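Local coordinates for Two-component system response regulator/GGDEF domain protein (Aeromonas salmonicida, PDB 3LUF) that probably makes cyclic di-GMP from two GTP molecules through its GGDEF domain, the part here being its paired magnesium-binding receiver domains, at residues Q124-V129 and Q150-S155. Numbering follows the deposited sequence.
Unlike the reference sequence in segment 150-155: Q150 (reference Leu).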
ATOM      1  N   GLN B 124      14.490  -1.265 -15.068  1.00 15.78           N
ATOM      2  CA  GLN B 124      13.930  -1.983 -16.212  1.00 18.18           C
ATOM      3  C   GLN B 124      12.408  -2.054 -16.198  1.00 16.45           C
ATOM      4  O   GLN B 124      11.798  -2.889 -16.902  1.00 18.08           O
ATOM      5  CB  GLN B 124      14.581  -3.357 -16.375  1.00 19.44           C
ATOM      6  CG  GLN B 124      14.042  -4.444 -15.529  1.00 25.25           C
ATOM      7  CD  GLN B 124      14.392  -5.822 -16.047  1.00 33.69           C
ATOM      8  OE1 GLN B 124      13.613  -6.775 -15.879  1.00 37.78           O
ATOM      9  NE2 GLN B 124      15.580  -5.953 -16.669  1.00 35.77           N
ATOM     10  N   ILE B 125      11.800  -1.186 -15.396  1.00 14.51           N
ATOM     11  CA  ILE B 125      10.337  -1.176 -15.254  1.00 12.72           C
ATOM     12  C   ILE B 125       9.741   0.058 -15.924  1.00 12.58           C
ATOM     13  O   ILE B 125      10.229   1.167 -15.735  1.00 13.56           O
ATOM     14  CB  ILE B 125       9.929  -1.252 -13.758  1.00 12.17           C
ATOM     15  CG1 ILE B 125      10.368  -2.603 -13.176  1.00 12.75           C
ATOM     16  CG2 ILE B 125       8.409  -1.011 -13.594  1.00 10.32           C
ATOM     17  CD1 ILE B 125      10.159  -2.779 -11.634  1.00 12.24           C
ATOM     18  N   GLU B 126       8.710  -0.137 -16.746  1.00 11.87           N
ATOM     19  CA  GLU B 126       8.009   0.979 -17.412  1.00 13.07           C
ATOM     20  C   GLU B 126       6.657   1.244 -16.738  1.00 12.20           C
ATOM     21  O   GLU B 126       5.891   0.308 -16.439  1.00 12.51           O
ATOM     22  CB  GLU B 126       7.783   0.663 -18.904  1.00 13.77           C
ATOM     23  CG  GLU B 126       9.107   0.421 -19.630  1.00 17.36           C
ATOM     24  CD  GLU B 126       8.906   0.135 -21.115  1.00 23.97           C
ATOM     25  OE1 GLU B 126       8.207   0.935 -21.770  1.00 20.70           O
ATOM     26  OE2 GLU B 126       9.471  -0.868 -21.618  1.00 23.67           O
ATOM     27  N   VAL B 127       6.421   2.516 -16.456  1.00 12.36           N
ATOM     28  CA  VAL B 127       5.192   2.956 -15.822  1.00 11.80           C
ATOM     29  C   VAL B 127       4.555   4.093 -16.603  1.00 12.32           C
ATOM     30  O   VAL B 127       5.216   4.745 -17.410  1.00 12.24           O
ATOM     31  CB  VAL B 127       5.453   3.388 -14.373  1.00 12.56           C
ATOM     32  CG1 VAL B 127       6.155   2.304 -13.611  1.00 12.12           C
ATOM     33  CG2 VAL B 127       6.237   4.763 -14.337  1.00 11.46           C
ATOM     34  N   LEU B 128       3.263   4.335 -16.364  1.00 11.08           N
ATOM     35  CA  LEU B 128       2.550   5.359 -17.129  1.00 11.87           C
ATOM     36  C   LEU B 128       1.835   6.304 -16.188  1.00 12.08           C
ATOM     37  O   LEU B 128       1.137   5.859 -15.264  1.00 12.10           O
ATOM     38  CB  LEU B 128       1.527   4.696 -18.068  1.00 10.73           C
ATOM     39  CG  LEU B 128       0.525   5.577 -18.840  1.00 11.51           C
ATOM     40  CD1 LEU B 128       1.224   6.636 -19.724  1.00 12.84           C
ATOM     41  CD2 LEU B 128      -0.478   4.729 -19.657  1.00 10.49           C
ATOM     42  N   VAL B 129       2.025   7.614 -16.383  1.00 12.57           N
ATOM     43  CA  VAL B 129       1.293   8.625 -15.613  1.00 13.68           C
ATOM     44  C   VAL B 129       0.230   9.249 -16.527  1.00 13.61           C
ATOM     45  O   VAL B 129       0.569   9.704 -17.613  1.00 15.09           O
ATOM     46  CB  VAL B 129       2.230   9.777 -15.092  1.00 14.92           C
ATOM     47  CG1 VAL B 129       1.411  10.814 -14.311  1.00 15.49           C
ATOM     48  CG2 VAL B 129       3.347   9.205 -14.225  1.00 15.74           C
ATOM     49  N   GLN B 150      11.355   3.977 -15.833  1.00 13.70           N
ATOM     50  CA  GLN B 150      11.081   4.441 -17.177  1.00 14.67           C
ATOM     51  C   GLN B 150       9.642   4.929 -17.217  1.00 15.50           C
ATOM     52  O   GLN B 150       8.717   4.139 -17.069  1.00 16.99           O
ATOM     53  CB  GLN B 150      11.281   3.280 -18.131  1.00 15.27           C
ATOM     54  CG  GLN B 150      12.739   2.827 -18.209  1.00 17.87           C
ATOM     55  CD  GLN B 150      12.896   1.690 -19.191  1.00 22.27           C
ATOM     56  OE1 GLN B 150      12.418   1.779 -20.327  1.00 24.17           O
ATOM     57  NE2 GLN B 150      13.498   0.594 -18.752  1.00 23.04           N
ATOM     58  N   VAL B 151       9.475   6.239 -17.411  1.00 15.13           N
ATOM     59  CA  VAL B 151       8.184   6.909 -17.213  1.00 15.39           C
ATOM     60  C   VAL B 151       7.593   7.403 -18.538  1.00 16.07           C
ATOM     61  O   VAL B 151       8.198   8.214 -19.264  1.00 16.69           O
ATOM     62  CB  VAL B 151       8.268   8.081 -16.182  1.00 15.20           C
ATOM     63  CG1 VAL B 151       6.886   8.564 -15.836  1.00 15.70           C
ATOM     64  CG2 VAL B 151       9.026   7.631 -14.864  1.00 13.29           C
ATOM     65  N   HIS B 152       6.406   6.881 -18.870  1.00 14.96           N
ATOM     66  CA  HIS B 152       5.673   7.361 -20.016  1.00 15.36           C
ATOM     67  C   HIS B 152       4.606   8.336 -19.521  1.00 15.03           C
ATOM     68  O   HIS B 152       4.150   8.250 -18.401  1.00 14.95           O
ATOM     69  CB  HIS B 152       4.947   6.200 -20.693  1.00 13.81           C
ATOM     70  CG  HIS B 152       5.851   5.121 -21.200  1.00 13.97           C
ATOM     71  ND1 HIS B 152       6.216   5.026 -22.528  1.00 17.21           N
ATOM     72  CD2 HIS B 152       6.420   4.069 -20.574  1.00 10.99           C
ATOM     73  CE1 HIS B 152       6.996   3.975 -22.690  1.00 16.94           C
ATOM     74  NE2 HIS B 152       7.146   3.377 -21.518  1.00 17.23           N
ATOM     75  N   GLU B 153       4.175   9.256 -20.377  1.00 16.88           N
ATOM     76  CA  GLU B 153       3.130  10.196 -19.979  1.00 17.99           C
ATOM     77  C   GLU B 153       1.945  10.233 -20.954  1.00 17.93           C
ATOM     78  O   GLU B 153       2.093   9.969 -22.167  1.00 18.49           O
ATOM     79  CB  GLU B 153       3.694  11.625 -19.750  1.00 20.75           C
ATOM     80  CG  GLU B 153       4.202  12.292 -21.029  1.00 23.78           C
ATOM     81  CD  GLU B 153       4.498  13.801 -20.898  1.00 27.64           C
ATOM     82  OE1 GLU B 153       3.688  14.572 -20.308  1.00 28.51           O
ATOM     83  OE2 GLU B 153       5.558  14.199 -21.426  1.00 26.10           O
ATOM     84  N   ALA B 154       0.797  10.562 -20.406  1.00 17.06           N
ATOM     85  CA  ALA B 154      -0.444  10.692 -21.154  1.00 16.69           C
ATOM     86  C   ALA B 154      -1.302  11.795 -20.556  1.00 16.89           C
ATOM     87  O   ALA B 154      -1.535  11.872 -19.336  1.00 15.97           O
ATOM     88  CB  ALA B 154      -1.218   9.341 -21.178  1.00 16.10           C
ATOM     89  N   SER B 155      -1.821  12.647 -21.431  0.70 17.56           N
ATOM     90  CA  SER B 155      -2.578  13.816 -20.972  0.70 17.73           C
ATOM     91  C   SER B 155      -4.077  13.571 -20.891  0.70 17.29           C
ATOM     92  O   SER B 155      -4.834  14.424 -20.436  0.70 16.70           O
ATOM     93  CB  SER B 155      -2.285  15.038 -21.864  0.70 17.78           C
ATOM     94  OG  SER B 155      -0.908  15.118 -22.176  0.70 20.94           O
TER
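H152 NE2 donates to E126 OE1 over 2.7 Å, a histidine–carboxylate hydrogen bond spanning two parallel strands of a CheY-like receiver domain. The bond uses the anti lone pair of OE1 and runs close to the imidazole plane, the carboxylate and ring planes being 23° apart, nearly coplanar. A chi1 of -59° sets E126 CG anti to the carbonyl carbon, and the extended chain beyond carries the carboxylate to the ring. A carboxylate so placed would favour a proton on NE2.

Strand 126-130 and edge strand 150-154 are joined through helix 134-145, a worked case of the beta-alpha-beta crossover. Their backbones exchange hydrogen bonds from Q150 N to I125 O through to A154 N to V129 O; V127 O accepts H152 N at 2.8 Å and V127 N donates to Q150 O. The other edge of strand 126-130 bonds to strand 172-176.

On the face with H152, Q150 lies beside E126, its OE1 3.6 Å from E126 CG, while its NE2 turns to Q123 O. Farther along, L128 CD1 touches A154 CB, and both side chains also meet helix 157-166. The opposite face meets helix 134-145, where L144 packs on V129 and V151; E153 there forms a salt bridge with R137. The V129 side chain lies about 7 Å from that of D176, a ligand of the bound magnesium ion, without reaching the metal, and on this face its CG2 rests 3.9 Å from V151 CG1.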